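Local coordinates for protein phiAB6 tailspike (Unidentified phage, PDB 5JS4) that fragments the exopolysaccharide of Acinetobacter baumannii, acting as a trimeric beta-helical tailspike that probably serves the phage in host recognition, at residues A390-S395 and I418-G423; G303-F308 and T368-Y373; I442-M447 and G462-E467. All blocks are in the same frame, centred on the assembly; numbering follows the deposited sequence.

Contact 1 of 3, residues A390-S395 and I418-G423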
loop_
_atom_site.group_PDB
_atom_site.type_symbol
_atom_site.label_atom_id
_atom_site.label_comp_id
_atom_site.label_asym_id
_atom_site.label_seq_id
_atom_site.Cartn_x
_atom_site.Cartn_y
_atom_site.Cartn_z
ATOM N N ALA A 390 -10.617 -7.370 14.404
ATOM C CA ALA A 390 -10.624 -8.310 15.507
ATOM C C ALA A 390 -9.841 -7.749 16.677
ATOM O O ALA A 390 -8.746 -7.212 16.498
ATOM C CB ALA A 390 -10.027 -9.633 15.069
ATOM N N TRP A 391 -10.421 -7.870 17.868
ATOM C CA TRP A 391 -9.749 -7.513 19.110
ATOM C C TRP A 391 -9.466 -8.814 19.841
ATOM O O TRP A 391 -10.382 -9.477 20.324
ATOM C CB TRP A 391 -10.603 -6.533 19.925
ATOM C CG TRP A 391 -10.910 -5.282 19.135
ATOM C CD1 TRP A 391 -10.086 -4.668 18.236
ATOM C CD2 TRP A 391 -12.117 -4.506 19.163
ATOM N NE1 TRP A 391 -10.700 -3.567 17.700
ATOM C CE2 TRP A 391 -11.948 -3.443 18.249
ATOM C CE3 TRP A 391 -13.324 -4.608 19.864
ATOM C CZ2 TRP A 391 -12.940 -2.488 18.017
ATOM C CZ3 TRP A 391 -14.311 -3.656 19.633
ATOM C CH2 TRP A 391 -14.111 -2.610 18.718
ATOM N N LEU A 392 -8.188 -9.183 19.877
ATOM C CA LEU A 392 -7.752 -10.493 20.343
ATOM C C LEU A 392 -6.899 -10.312 21.590
ATOM O O LEU A 392 -5.707 -10.020 21.502
ATOM C CB LEU A 392 -6.976 -11.208 19.230
ATOM C CG LEU A 392 -7.747 -11.418 17.919
ATOM C CD1 LEU A 392 -6.883 -12.137 16.894
ATOM C CD2 LEU A 392 -9.045 -12.180 18.146
ATOM N N TYR A 393 -7.530 -10.481 22.750
ATOM C CA TYR A 393 -6.928 -10.121 24.030
ATOM C C TYR A 393 -6.638 -11.349 24.894
ATOM O O TYR A 393 -7.454 -12.266 24.990
ATOM C CB TYR A 393 -7.858 -9.180 24.806
ATOM C CG TYR A 393 -7.819 -7.714 24.403
ATOM C CD1 TYR A 393 -7.889 -7.322 23.065
ATOM C CD2 TYR A 393 -7.762 -6.711 25.372
ATOM C CE1 TYR A 393 -7.875 -5.983 22.707
ATOM C CE2 TYR A 393 -7.753 -5.369 25.019
ATOM C CZ TYR A 393 -7.810 -5.011 23.684
ATOM O OH TYR A 393 -7.798 -3.684 23.318
ATOM N N TYR A 394 -5.466 -11.342 25.521
ATOM C CA TYR A 394 -5.107 -12.280 26.597
ATOM C C TYR A 394 -4.946 -13.750 26.188
ATOM O O TYR A 394 -5.038 -14.631 27.046
ATOM C CB TYR A 394 -6.102 -12.201 27.775
ATOM C CG TYR A 394 -6.583 -10.815 28.161
ATOM C CD1 TYR A 394 -5.735 -9.713 28.126
ATOM C CD2 TYR A 394 -7.893 -10.618 28.584
ATOM C CE1 TYR A 394 -6.185 -8.452 28.486
ATOM C CE2 TYR A 394 -8.352 -9.366 28.950
ATOM C CZ TYR A 394 -7.499 -8.284 28.898
ATOM O OH TYR A 394 -7.961 -7.040 29.257
ATOM N N SER A 395 -4.685 -14.032 24.912
ATOM C CA SER A 395 -4.408 -15.418 24.508
ATOM C C SER A 395 -3.173 -15.929 25.245
ATOM O O SER A 395 -2.256 -15.165 25.539
ATOM C CB SER A 395 -4.212 -15.552 22.996
ATOM O OG SER A 395 -3.117 -14.782 22.544
ATOM N N ILE A 418 -6.291 -5.794 13.162
ATOM C CA ILE A 418 -6.278 -6.702 14.304
ATOM C C ILE A 418 -5.487 -6.092 15.450
ATOM O O ILE A 418 -4.345 -5.658 15.269
ATOM C CB ILE A 418 -5.665 -8.079 13.974
ATOM C CG1 ILE A 418 -6.260 -8.652 12.684
ATOM C CG2 ILE A 418 -5.899 -9.037 15.142
ATOM C CD1 ILE A 418 -5.546 -9.888 12.175
ATOM N N TYR A 419 -6.113 -6.075 16.625
ATOM C CA TYR A 419 -5.517 -5.579 17.858
ATOM C C TYR A 419 -5.208 -6.784 18.744
ATOM O O TYR A 419 -6.120 -7.381 19.316
ATOM C CB TYR A 419 -6.514 -4.646 18.553
ATOM C CG TYR A 419 -5.966 -3.656 19.569
ATOM C CD1 TYR A 419 -4.773 -3.877 20.263
ATOM C CD2 TYR A 419 -6.682 -2.503 19.857
ATOM C CE1 TYR A 419 -4.309 -2.956 21.198
ATOM C CE2 TYR A 419 -6.229 -1.584 20.782
ATOM C CZ TYR A 419 -5.045 -1.813 21.452
ATOM O OH TYR A 419 -4.615 -0.881 22.370
ATOM N N PHE A 420 -3.932 -7.150 18.826
ATOM C CA PHE A 420 -3.470 -8.197 19.737
ATOM C C PHE A 420 -2.982 -7.524 21.021
ATOM O O PHE A 420 -2.036 -6.732 20.974
ATOM C CB PHE A 420 -2.301 -8.984 19.134
ATOM C CG PHE A 420 -2.605 -9.683 17.831
ATOM C CD1 PHE A 420 -3.080 -10.986 17.821
ATOM C CD2 PHE A 420 -2.346 -9.063 16.613
ATOM C CE1 PHE A 420 -3.328 -11.646 16.627
ATOM C CE2 PHE A 420 -2.588 -9.717 15.415
ATOM C CZ PHE A 420 -3.078 -11.011 15.423
ATOM N N GLN A 421 -3.599 -7.834 22.162
ATOM C CA GLN A 421 -3.205 -7.206 23.429
ATOM C C GLN A 421 -3.028 -8.205 24.567
ATOM O O GLN A 421 -3.879 -9.070 24.791
ATOM C CB GLN A 421 -4.209 -6.127 23.850
ATOM C CG GLN A 421 -3.739 -5.310 25.054
ATOM C CD GLN A 421 -4.594 -4.084 25.337
ATOM O OE1 GLN A 421 -4.992 -3.359 24.423
ATOM N NE2 GLN A 421 -4.865 -3.835 26.613
ATOM N N LEU A 422 -1.912 -8.058 25.280
ATOM C CA LEU A 422 -1.657 -8.758 26.547
ATOM C C LEU A 422 -1.721 -10.288 26.451
ATOM O O LEU A 422 -2.168 -10.968 27.380
ATOM C CB LEU A 422 -2.575 -8.210 27.651
ATOM C CG LEU A 422 -2.112 -6.871 28.238
ATOM C CD1 LEU A 422 -3.225 -6.199 29.026
ATOM C CD2 LEU A 422 -0.875 -7.055 29.109
ATOM N N GLY A 423 -1.249 -10.821 25.326
ATOM C CA GLY A 423 -1.104 -12.260 25.151
ATOM C C GLY A 423 0.194 -12.762 25.759
ATOM O O GLY A 423 1.222 -12.084 25.691
#
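A390–Y393 and I418–Q421 run in parallel, their short strand axes 4.8 Å apart and 10° from perfect alignment. L392 bonds through both backbone groups: its N reaches Y419 O at 2.8 Å almost straight, whereas Q421 N approaches L392 O at 3.1 Å, tilted from the carbonyl plane. Past the strand ends, Y394 N still binds Q421 O at 2.9 Å. On the face bearing W391, Y393, Y419 and Q421, the backbone sets Q421 CB 3.6 Å from the centroid of the Y393 ring, over its centre. With CG anti to the backbone N (chi1 -172°) and an extended chain, the amide lies along the same ring, Q421 CD 3.4 Å from Y393 CE2. Y393 directs its edge at the face of Y419 in a T-shaped pair with planes 58° apart, and its hydroxyl bonds to Y360 of the second subunit. On the face of A390, L392, I418 and F420, L392 CD1 touches F420 CE1 (3.6 Å) and I418 CG2 (3.7 Å). Beyond the strands, L422 CB meets the edge of the Y394 ring, which lines a malonate-occupied pocket. Such aligned stacks mark successive coils of a right-handed parallel beta-helix in a trimeric tailspike.

Contact 2 of 3, residues G303-F308 and T368-Y373; sequences GKVSEF and TLINFY
G303 and T368 lie with their CA atoms 6.4 Å apart, and V305 and I370 keep a similar spacing, so the loop 303–308 runs along the strand without joining its ladder. The setting is the outer side of a parallel beta-helix: T368 and I370 send their side chains toward the loop, while L369 turns the other way, onto A342 and L392 of the neighbouring strands. The T368 hydroxyl donates to G303 O at 2.8 Å, arriving in the carbonyl plane with a C=O...donor angle of 152°. A chi1 of -57° aims T368 OG1 at G303 O and leaves CG2, anti to the backbone N, beside V305 and the same oxygen (3.4 Å).

V305, the centre of an inverse gamma turn closed by a weak bond from S306 N to K304 O, supplies the apolar half of the contact. Its CG2 rests on T368 CG2 at 3.8 Å, and its CG1 packs against I370 CG1 at 4.0 Å, the side chains running in opposite directions. S306 stands at the N-cap of helix 307–312, whose Y310 packs on both V305 and I370 and, with I370, N371, R343 and Y394, lines the pocket that holds a malonic acid, probably a crystallisation component. K304 leans on Y360 of the second subunit. G303 is held at both ends by threonine hydroxyls, its N by OG1 of T341 and its O by OG1 of T368.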
loop_
_atom_site.group_PDB
_atom_site.type_symbol
_atom_site.label_atom_id
_atom_site.label_comp_id
_atom_site.label_asym_id
_atom_site.label_seq_id
_atom_site.Cartn_x
_atom_site.Cartn_y
_atom_site.Cartn_z
ATOM N N GLY A 303 -18.162 -6.601 20.998
ATOM C CA GLY A 303 -18.073 -5.673 22.120
ATOM C C GLY A 303 -16.652 -5.308 22.494
ATOM O O GLY A 303 -15.688 -5.833 21.938
ATOM N N LYS A 304 -16.525 -4.387 23.444
ATOM C CA LYS A 304 -15.232 -4.097 24.040
ATOM C C LYS A 304 -14.892 -5.214 25.018
ATOM O O LYS A 304 -15.718 -6.093 25.295
ATOM C CB LYS A 304 -15.241 -2.737 24.746
ATOM C CG LYS A 304 -15.616 -1.581 23.830
ATOM C CD LYS A 304 -15.520 -0.236 24.533
ATOM C CE LYS A 304 -16.148 0.869 23.700
ATOM N NZ LYS A 304 -16.321 2.127 24.479
ATOM N N VAL A 305 -13.670 -5.178 25.534
ATOM C CA VAL A 305 -13.178 -6.212 26.434
ATOM C C VAL A 305 -13.538 -5.799 27.859
ATOM O O VAL A 305 -12.711 -5.272 28.604
ATOM C CB VAL A 305 -11.662 -6.428 26.235
ATOM C CG1 VAL A 305 -11.132 -7.531 27.141
ATOM C CG2 VAL A 305 -11.382 -6.776 24.777
ATOM N N SER A 306 -14.802 -6.021 28.213
ATOM C CA SER A 306 -15.314 -5.652 29.530
ATOM C C SER A 306 -16.568 -6.446 29.891
ATOM O O SER A 306 -17.314 -6.892 29.012
ATOM C CB SER A 306 -15.616 -4.151 29.589
ATOM O OG SER A 306 -16.757 -3.821 28.815
ATOM N N GLU A 307 -16.795 -6.601 31.193
ATOM C CA GLU A 307 -17.952 -7.339 31.708
ATOM C C GLU A 307 -19.276 -6.755 31.218
ATOM O O GLU A 307 -20.244 -7.492 31.026
ATOM C CB GLU A 307 -17.934 -7.376 33.242
ATOM C CG GLU A 307 -16.769 -8.151 33.844
ATOM C CD GLU A 307 -16.820 -9.645 33.571
ATOM O OE1 GLU A 307 -17.927 -10.210 33.445
ATOM O OE2 GLU A 307 -15.739 -10.264 33.490
ATOM N N PHE A 308 -19.312 -5.438 31.017
ATOM C CA PHE A 308 -20.498 -4.763 30.494
ATOM C C PHE A 308 -20.974 -5.428 29.205
ATOM O O PHE A 308 -22.161 -5.710 29.052
ATOM C CB PHE A 308 -20.218 -3.273 30.252
ATOM C CG PHE A 308 -21.373 -2.528 29.637
ATOM C CD1 PHE A 308 -22.395 -2.024 30.429
ATOM C CD2 PHE A 308 -21.439 -2.328 28.264
ATOM C CE1 PHE A 308 -23.457 -1.335 29.865
ATOM C CE2 PHE A 308 -22.500 -1.644 27.694
ATOM C CZ PHE A 308 -23.510 -1.145 28.497
ATOM N N THR A 368 -14.409 -10.172 18.876
ATOM C CA THR A 368 -13.643 -9.885 20.076
ATOM C C THR A 368 -13.481 -11.199 20.822
ATOM O O THR A 368 -14.473 -11.814 21.211
ATOM C CB THR A 368 -14.368 -8.861 20.960
ATOM O OG1 THR A 368 -14.598 -7.670 20.204
ATOM C CG2 THR A 368 -13.544 -8.517 22.195
ATOM N N LEU A 369 -12.234 -11.629 21.002
ATOM C CA LEU A 369 -11.934 -12.889 21.683
ATOM C C LEU A 369 -11.048 -12.623 22.885
ATOM O O LEU A 369 -10.077 -11.871 22.791
ATOM C CB LEU A 369 -11.256 -13.878 20.739
ATOM C CG LEU A 369 -12.033 -14.221 19.463
ATOM C CD1 LEU A 369 -11.250 -15.211 18.619
ATOM C CD2 LEU A 369 -13.412 -14.782 19.771
ATOM N N ILE A 370 -11.398 -13.248 24.008
ATOM C CA ILE A 370 -10.780 -12.955 25.300
ATOM C C ILE A 370 -10.323 -14.251 25.973
ATOM O O ILE A 370 -11.121 -15.164 26.182
ATOM C CB ILE A 370 -11.754 -12.198 26.228
ATOM C CG1 ILE A 370 -12.398 -11.004 25.504
ATOM C CG2 ILE A 370 -11.038 -11.706 27.478
ATOM C CD1 ILE A 370 -13.724 -11.310 24.840
ATOM N N ASN A 371 -9.040 -14.298 26.331
ATOM C CA ASN A 371 -8.394 -15.494 26.888
ATOM C C ASN A 371 -8.310 -16.604 25.832
ATOM O O ASN A 371 -8.147 -16.303 24.650
ATOM C CB ASN A 371 -9.065 -15.950 28.198
ATOM C CG ASN A 371 -9.089 -14.858 29.252
ATOM O OD1 ASN A 371 -8.109 -14.132 29.428
ATOM N ND2 ASN A 371 -10.205 -14.736 29.956
ATOM N N PHE A 372 -8.420 -17.865 26.252
ATOM C CA PHE A 372 -8.152 -19.043 25.414
ATOM C C PHE A 372 -6.653 -19.260 25.200
ATOM O O PHE A 372 -5.838 -18.358 25.401
ATOM C CB PHE A 372 -8.859 -18.992 24.049
ATOM C CG PHE A 372 -10.358 -18.987 24.130
ATOM C CD1 PHE A 372 -11.064 -20.169 24.316
ATOM C CD2 PHE A 372 -11.069 -17.803 23.988
ATOM C CE1 PHE A 372 -12.448 -20.167 24.377
ATOM C CE2 PHE A 372 -12.451 -17.795 24.048
ATOM C CZ PHE A 372 -13.142 -18.976 24.244
ATOM N N TYR A 373 -6.310 -20.476 24.789
ATOM C CA TYR A 373 -4.930 -20.862 24.519
ATOM C C TYR A 373 -4.568 -20.395 23.109
ATOM O O TYR A 373 -3.784 -19.457 22.944
ATOM C CB TYR A 373 -4.787 -22.379 24.686
ATOM C CG TYR A 373 -3.381 -22.912 24.582
ATOM C CD1 TYR A 373 -2.468 -22.717 25.613
ATOM C CD2 TYR A 373 -2.972 -23.643 23.469
ATOM C CE1 TYR A 373 -1.179 -23.218 25.531
ATOM C CE2 TYR A 373 -1.683 -24.145 23.377
ATOM C CZ TYR A 373 -0.793 -23.933 24.413
ATOM O OH TYR A 373 0.488 -24.431 24.329
#

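Contact 3 of 3, residues I442-M447 and G462-E467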
loop_
_atom_site.group_PDB
_atom_site.type_symbol
_atom_site.label_atom_id
_atom_site.label_comp_id
_atom_site.label_asym_id
_atom_site.label_seq_id
_atom_site.Cartn_x
_atom_site.Cartn_y
_atom_site.Cartn_z
ATOM N N ILE A 442 -2.110 -3.641 12.001
ATOM C CA ILE A 442 -2.075 -4.589 13.093
ATOM C C ILE A 442 -1.373 -3.934 14.279
ATOM O O ILE A 442 -0.431 -3.152 14.111
ATOM C CB ILE A 442 -1.377 -5.889 12.647
ATOM C CG1 ILE A 442 -2.309 -6.658 11.698
ATOM C CG2 ILE A 442 -0.989 -6.757 13.841
ATOM C CD1 ILE A 442 -1.665 -7.824 10.989
ATOM N N ILE A 443 -1.863 -4.248 15.474
ATOM C CA ILE A 443 -1.320 -3.718 16.714
ATOM C C ILE A 443 -0.864 -4.888 17.577
ATOM O O ILE A 443 -1.626 -5.839 17.781
ATOM C CB ILE A 443 -2.378 -2.909 17.498
ATOM C CG1 ILE A 443 -3.043 -1.850 16.605
ATOM C CG2 ILE A 443 -1.753 -2.256 18.725
ATOM C CD1 ILE A 443 -4.295 -1.251 17.210
ATOM N N PHE A 444 0.380 -4.826 18.051
ATOM C CA PHE A 444 0.870 -5.724 19.097
ATOM C C PHE A 444 1.084 -4.877 20.340
ATOM O O PHE A 444 1.999 -4.055 20.373
ATOM C CB PHE A 444 2.220 -6.368 18.747
ATOM C CG PHE A 444 2.240 -7.161 17.467
ATOM C CD1 PHE A 444 1.125 -7.852 17.008
ATOM C CD2 PHE A 444 3.425 -7.258 16.745
ATOM C CE1 PHE A 444 1.188 -8.595 15.840
ATOM C CE2 PHE A 444 3.490 -7.994 15.576
ATOM C CZ PHE A 444 2.371 -8.664 15.125
ATOM N N GLU A 445 0.249 -5.064 21.356
ATOM C CA GLU A 445 0.411 -4.339 22.615
ATOM C C GLU A 445 0.648 -5.323 23.754
ATOM O O GLU A 445 -0.221 -6.129 24.067
ATOM C CB GLU A 445 -0.805 -3.459 22.913
ATOM C CG GLU A 445 -0.633 -2.602 24.163
ATOM C CD GLU A 445 -1.751 -1.598 24.370
ATOM O OE1 GLU A 445 -2.275 -1.059 23.373
ATOM O OE2 GLU A 445 -2.093 -1.332 25.543
ATOM N N SER A 446 1.829 -5.249 24.361
ATOM C CA SER A 446 2.200 -6.130 25.469
ATOM C C SER A 446 1.975 -7.608 25.134
ATOM O O SER A 446 1.331 -8.336 25.887
ATOM C CB SER A 446 1.448 -5.732 26.744
ATOM O OG SER A 446 1.758 -4.399 27.112
ATOM N N MET A 447 2.494 -8.030 23.985
ATOM C CA MET A 447 2.525 -9.443 23.611
ATOM C C MET A 447 3.906 -9.996 23.958
ATOM O O MET A 447 4.798 -9.241 24.333
ATOM C CB MET A 447 2.268 -9.610 22.111
ATOM C CG MET A 447 0.936 -9.057 21.618
ATOM S SD MET A 447 -0.510 -9.953 22.218
ATOM C CE MET A 447 -0.291 -11.557 21.454
ATOM N N GLY A 462 1.902 -4.098 5.850
ATOM C CA GLY A 462 1.594 -2.683 5.910
ATOM C C GLY A 462 1.966 -2.118 7.262
ATOM O O GLY A 462 3.056 -2.380 7.778
ATOM N N LYS A 463 1.056 -1.343 7.841
ATOM C CA LYS A 463 1.323 -0.657 9.098
ATOM C C LYS A 463 1.201 -1.593 10.288
ATOM O O LYS A 463 0.220 -2.334 10.408
ATOM C CB LYS A 463 0.381 0.529 9.260
ATOM C CG LYS A 463 0.584 1.586 8.190
ATOM C CD LYS A 463 -0.231 2.844 8.443
ATOM C CE LYS A 463 0.227 3.613 9.672
ATOM N NZ LYS A 463 1.663 3.999 9.631
ATOM N N PHE A 464 2.217 -1.557 11.149
ATOM C CA PHE A 464 2.222 -2.273 12.419
ATOM C C PHE A 464 2.549 -1.284 13.529
ATOM O O PHE A 464 3.432 -0.436 13.371
ATOM C CB PHE A 464 3.272 -3.390 12.422
ATOM C CG PHE A 464 2.829 -4.649 11.734
ATOM C CD1 PHE A 464 2.684 -4.685 10.358
ATOM C CD2 PHE A 464 2.563 -5.804 12.462
ATOM C CE1 PHE A 464 2.276 -5.842 9.716
ATOM C CE2 PHE A 464 2.157 -6.967 11.824
ATOM C CZ PHE A 464 2.011 -6.984 10.451
ATOM N N TRP A 465 1.834 -1.400 14.643
ATOM C CA TRP A 465 2.122 -0.625 15.842
ATOM C C TRP A 465 2.479 -1.615 16.938
ATOM O O TRP A 465 1.616 -2.338 17.426
ATOM C CB TRP A 465 0.913 0.218 16.245
ATOM C CG TRP A 465 1.212 1.180 17.358
ATOM C CD1 TRP A 465 1.234 0.902 18.694
ATOM C CD2 TRP A 465 1.540 2.568 17.230
ATOM N NE1 TRP A 465 1.556 2.029 19.407
ATOM C CE2 TRP A 465 1.748 3.068 18.534
ATOM C CE3 TRP A 465 1.683 3.438 16.143
ATOM C CZ2 TRP A 465 2.088 4.399 18.780
ATOM C CZ3 TRP A 465 2.020 4.764 16.387
ATOM C CH2 TRP A 465 2.219 5.230 17.698
ATOM N N CYS A 466 3.758 -1.657 17.303
ATOM C CA CYS A 466 4.262 -2.639 18.254
ATOM C C CYS A 466 4.720 -1.914 19.509
ATOM O O CYS A 466 5.730 -1.212 19.492
ATOM C CB CYS A 466 5.414 -3.431 17.637
ATOM S SG CYS A 466 5.081 -4.047 15.969
ATOM N N GLU A 467 3.965 -2.083 20.593
ATOM C CA GLU A 467 4.201 -1.331 21.823
ATOM C C GLU A 467 4.210 -2.234 23.052
ATOM O O GLU A 467 3.167 -2.731 23.480
ATOM C CB GLU A 467 3.154 -0.223 21.979
ATOM C CG GLU A 467 3.377 0.670 23.198
ATOM C CD GLU A 467 2.564 1.951 23.165
ATOM O OE1 GLU A 467 1.674 2.088 22.299
ATOM O OE2 GLU A 467 2.814 2.830 24.018
HETATM O O HOH W 1 -0.877 0.485 21.378
#
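F444 and F464 both hold CG anti to the carbonyl carbon, beside the backbone N (chi1 -58° and -81°), and these settings bring two rings of adjacent strands together on one face of the sheet. The edge of F464 points at the face of F444 in an offset T-shaped pair, planes 64° apart, with F464 CE2 lying 3.7 Å from F444 CZ. One face of the F464 ring is taken by I442, whose CB makes a CH-pi contact 4.1 Å from the ring centroid. C466 adds its sulfur to the same row: SG comes obliquely to F444, 3.7 Å from its CD2. W477 meets the F464 ring and W501 the F444 ring, extending this aromatic packing within the coil.

The two strands carrying these groups belong to successive coils of the parallel beta-helix and run in exact register, their short axes 4.7 Å apart. Five backbone bonds alternate across the gap, the straightest from E467 N to F444 O at 2.8 Å. The last, from S446 N to E467 O, is made where the chain of 442–447 turns its corner.

The opposite face, bearing I443, E445, W465 and E467, adds polar contacts. W465 NE1 lies 2.9 Å from E467 OE1 in a nearly straight hydrogen bond; the acceptor sits in the indole plane, but the donor stands above the carboxylate plane. Water 1 donates to E445 OE1, which also bonds to the hydroxyl of Y419, at 2.9 Å and to E467 OE1 at 3.2 Å, spanning two carboxylates whose like charges it would partly screen. W465 packs on T412 of the second subunit, and K463 NZ reaches H458 O of that same neighbour.

Followed from the N terminus, the three contacts close in series, with no nesting and no crossing. Contact 2 comes first, bringing 368–373 back to the loop at 303–308 after about two coils. Contact 1 then joins strand 381–393 to strand 413–421, and contact 3 joins strand 438–447 to strand 460–469, each across a single turn of the helix. Neighbouring strands weld the series together: Y393 N and O bond to L369 O and N371 N between contacts 2 and 1, and L422 N bonds to E445 O between contacts 1 and 3. Contacts 2 and 3 do not touch, their centres about 18 Å apart, yet all three meet the second subunit.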